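Local coordinates for 8-amino-8-demethylriboflavin N,N-dimethyltransferase (Streptomyces davawensis, PDB 4D7K), which catalyses the two successive S-adenosylmethionine-dependent N-methylations that turn 8-amino-8-demethyl-D-riboflavin into the antibiotic roseoflavin, at residues 166-170 with 333-339. Coordinates in Å, arbitrary orientation, origin at the centre of the assembly. Residues are numbered along the deposited sequence.
Sequences FADDF and AGDVWAV
Phe166 offers one face of its ring to the indole edge of Trp337 in a T-shaped stack: the ring and the five-membered ring of Trp337 have centroids 4.5 Å apart and planes at 88°, and Trp337 NE1 lies 3.4 Å from Phe166 CD2. Phe166 (phi/psi -109/8) is the first residue to leave helical phi/psi after helix 149-165; the short helix 167-171 follows and carries Phe170 to the same indole. The CA-to-CB bond of Phe170 points sideways, but its m rotamer brings the ring end nearer the strand. Phe170 CZ meets Trp337 CB at 3.5 Å; the Phe170 ring and the five-membered ring of Trp337 are near parallel (26°, centroids 5.5 Å apart) but slid apart with little overlap, completing a three-membered aromatic cluster. Phe170 CD1 also packs on Ala333 CB (3.8 Å) and Val339 CG2 (3.9 Å). The nearest CA atoms across the segments are those of Asp169 and Ala333, 5.2 Å apart, with Asp169 O 3.5 Å from Ala333 CB. No direct hydrogen bond crosses; a water accepts from Asp335 N (2.9 Å) and donates to Asp169 OD2 (3.1 Å). Gly334, at phi/psi 87/-158, sits in the hairpin turn closed by Ala333 N to Trp337 O (2.8 Å); a CB there would clash with Asp169 OD2. The contact packs the junction of helices 149-165 and 167-171 against the C-terminal beta hairpin of the Rossmann-like methyltransferase sheet, where strand 337-344 runs antiparallel between 280-285 and 325-333 and Val336 packs on helix 293-305.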
ATOM      1  N   PHE A 166       5.221  17.773   8.666  1.00 42.98           N
ATOM      2  CA  PHE A 166       5.964  17.587   9.911  1.00 48.07           C
ATOM      3  C   PHE A 166       6.396  18.901  10.554  1.00 49.33           C
ATOM      4  O   PHE A 166       7.146  18.897  11.531  1.00 46.83           O
ATOM      5  CB  PHE A 166       7.205  16.721   9.671  1.00 40.93           C
ATOM      6  CG  PHE A 166       6.905  15.264   9.470  1.00 48.32           C
ATOM      7  CD1 PHE A 166       6.460  14.481  10.524  1.00 50.43           C
ATOM      8  CD2 PHE A 166       7.091  14.670   8.231  1.00 44.48           C
ATOM      9  CE1 PHE A 166       6.190  13.136  10.342  1.00 50.39           C
ATOM     10  CE2 PHE A 166       6.826  13.326   8.043  1.00 47.07           C
ATOM     11  CZ  PHE A 166       6.375  12.558   9.100  1.00 50.62           C
ATOM     12  N   ALA A 167       5.925  20.020  10.010  1.00 48.14           N
ATOM     13  CA  ALA A 167       6.359  21.340  10.471  1.00 48.35           C
ATOM     14  C   ALA A 167       6.090  21.565  11.962  1.00 49.47           C
ATOM     15  O   ALA A 167       6.994  21.939  12.712  1.00 48.04           O
ATOM     16  CB  ALA A 167       5.689  22.434   9.647  1.00 39.99           C
ATOM     17  N   ASP A 168       4.855  21.333  12.391  1.00 49.11           N
ATOM     18  CA  ASP A 168       4.490  21.557  13.787  1.00 56.92           C
ATOM     19  C   ASP A 168       5.293  20.677  14.745  1.00 51.26           C
ATOM     20  O   ASP A 168       5.619  21.101  15.854  1.00 57.62           O
ATOM     21  CB  ASP A 168       2.993  21.323  13.992  1.00 69.93           C
ATOM     22  CG  ASP A 168       2.143  22.355  13.279  1.00 83.99           C
ATOM     23  OD1 ASP A 168       2.624  23.492  13.091  1.00 84.69           O
ATOM     24  OD2 ASP A 168       0.996  22.030  12.907  1.00 92.80           O
ATOM     25  N   ASP A 169       5.619  19.464  14.308  1.00 44.15           N
ATOM     26  CA  ASP A 169       6.361  18.518  15.136  1.00 45.42           C
ATOM     27  C   ASP A 169       7.699  19.087  15.610  1.00 46.62           C
ATOM     28  O   ASP A 169       8.144  18.792  16.717  1.00 55.99           O
ATOM     29  CB  ASP A 169       6.591  17.207  14.378  1.00 52.36           C
ATOM     30  CG  ASP A 169       5.363  16.310  14.373  1.00 65.06           C
ATOM     31  OD1 ASP A 169       4.491  16.487  15.249  1.00 72.71           O
ATOM     32  OD2 ASP A 169       5.268  15.423  13.500  1.00 63.07           O
ATOM     33  N   PHE A 170       8.337  19.901  14.776  1.00 45.51           N
ATOM     34  CA  PHE A 170       9.582  20.552  15.166  1.00 46.94           C
ATOM     35  C   PHE A 170       9.315  21.752  16.060  1.00 54.37           C
ATOM     36  O   PHE A 170       9.928  21.897  17.117  1.00 62.70           O
ATOM     37  CB  PHE A 170      10.383  20.991  13.936  1.00 40.78           C
ATOM     38  CG  PHE A 170      11.016  19.854  13.191  1.00 42.52           C
ATOM     39  CD1 PHE A 170      12.096  19.175  13.728  1.00 45.92           C
ATOM     40  CD2 PHE A 170      10.530  19.461  11.955  1.00 38.04           C
ATOM     41  CE1 PHE A 170      12.678  18.123  13.046  1.00 49.85           C
ATOM     42  CE2 PHE A 170      11.109  18.412  11.269  1.00 37.88           C
ATOM     43  CZ  PHE A 170      12.183  17.745  11.811  1.00 46.39           C
ATOM     44  N   ALA A 333      11.090  14.909  18.090  1.00 43.93           N
ATOM     45  CA  ALA A 333      10.181  15.805  17.386  1.00 40.69           C
ATOM     46  C   ALA A 333       9.131  14.983  16.651  1.00 41.00           C
ATOM     47  O   ALA A 333       9.182  14.841  15.429  1.00 35.67           O
ATOM     48  CB  ALA A 333      10.947  16.701  16.415  1.00 35.50           C
ATOM     49  N   GLY A 334       8.186  14.432  17.405  1.00 40.25           N
ATOM     50  CA  GLY A 334       7.222  13.502  16.849  1.00 40.14           C
ATOM     51  C   GLY A 334       7.774  12.088  16.879  1.00 41.73           C
ATOM     52  O   GLY A 334       8.694  11.791  17.640  1.00 46.62           O
ATOM     53  N   ASP A 335       7.233  11.217  16.035  1.00 36.65           N
ATOM     54  CA  ASP A 335       7.593   9.808  16.087  1.00 43.19           C
ATOM     55  C   ASP A 335       8.648   9.423  15.059  1.00 48.08           C
ATOM     56  O   ASP A 335       8.955   8.244  14.882  1.00 48.71           O
ATOM     57  CB  ASP A 335       6.346   8.948  15.897  1.00 60.83           C
ATOM     58  CG  ASP A 335       5.376   9.070  17.055  1.00 78.12           C
ATOM     59  OD1 ASP A 335       5.837   9.293  18.198  1.00 79.91           O
ATOM     60  OD2 ASP A 335       4.156   8.945  16.823  1.00 85.55           O
ATOM     61  N   VAL A 336       9.208  10.416  14.379  1.00 40.73           N
ATOM     62  CA  VAL A 336      10.245  10.144  13.398  1.00 38.13           C
ATOM     63  C   VAL A 336      11.492  10.961  13.664  1.00 39.05           C
ATOM     64  O   VAL A 336      12.565  10.422  13.939  1.00 39.07           O
ATOM     65  CB  VAL A 336       9.773  10.447  11.972  1.00 42.24           C
ATOM     66  CG1 VAL A 336      10.894  10.165  10.982  1.00 39.68           C
ATOM     67  CG2 VAL A 336       8.541   9.634  11.639  1.00 49.33           C
ATOM     68  N   TRP A 337      11.331  12.275  13.582  1.00 36.72           N
ATOM     69  CA  TRP A 337      12.457  13.188  13.587  1.00 33.51           C
ATOM     70  C   TRP A 337      12.861  13.600  14.992  1.00 35.48           C
ATOM     71  O   TRP A 337      12.135  13.375  15.960  1.00 47.48           O
ATOM     72  CB  TRP A 337      12.122  14.425  12.753  1.00 36.15           C
ATOM     73  CG  TRP A 337      11.514  14.084  11.432  1.00 42.63           C
ATOM     74  CD1 TRP A 337      10.224  14.298  11.043  1.00 46.08           C
ATOM     75  CD2 TRP A 337      12.166  13.452  10.323  1.00 49.83           C
ATOM     76  NE1 TRP A 337      10.034  13.845   9.761  1.00 47.08           N
ATOM     77  CE2 TRP A 337      11.212  13.318   9.295  1.00 51.73           C
ATOM     78  CE3 TRP A 337      13.467  12.986  10.098  1.00 51.81           C
ATOM     79  CZ2 TRP A 337      11.512  12.737   8.064  1.00 54.51           C
ATOM     80  CZ3 TRP A 337      13.765  12.409   8.873  1.00 52.72           C
ATOM     81  CH2 TRP A 337      12.792  12.291   7.871  1.00 53.84           C
ATOM     82  N   ALA A 338      14.036  14.204  15.091  1.00 39.30           N
ATOM     83  CA  ALA A 338      14.551  14.666  16.363  1.00 44.93           C
ATOM     84  C   ALA A 338      15.402  15.909  16.159  1.00 43.68           C
ATOM     85  O   ALA A 338      15.954  16.121  15.079  1.00 39.41           O
ATOM     86  CB  ALA A 338      15.361  13.570  17.038  1.00 40.49           C
ATOM     87  N   VAL A 339      15.501  16.733  17.192  1.00 45.14           N
ATOM     88  CA  VAL A 339      16.410  17.863  17.146  1.00 47.67           C
ATOM     89  C   VAL A 339      17.647  17.560  17.979  1.00 48.94           C
ATOM     90  O   VAL A 339      17.577  17.476  19.204  1.00 45.64           O
ATOM     91  CB  VAL A 339      15.749  19.152  17.648  1.00 44.17           C
ATOM     92  CG1 VAL A 339      16.764  20.284  17.685  1.00 39.32           C
ATOM     93  CG2 VAL A 339      14.581  19.517  16.758  1.00 43.64           C
TER
HETATM   94  O   HOH W   1       5.243  12.447  14.264  1.00 50.09           O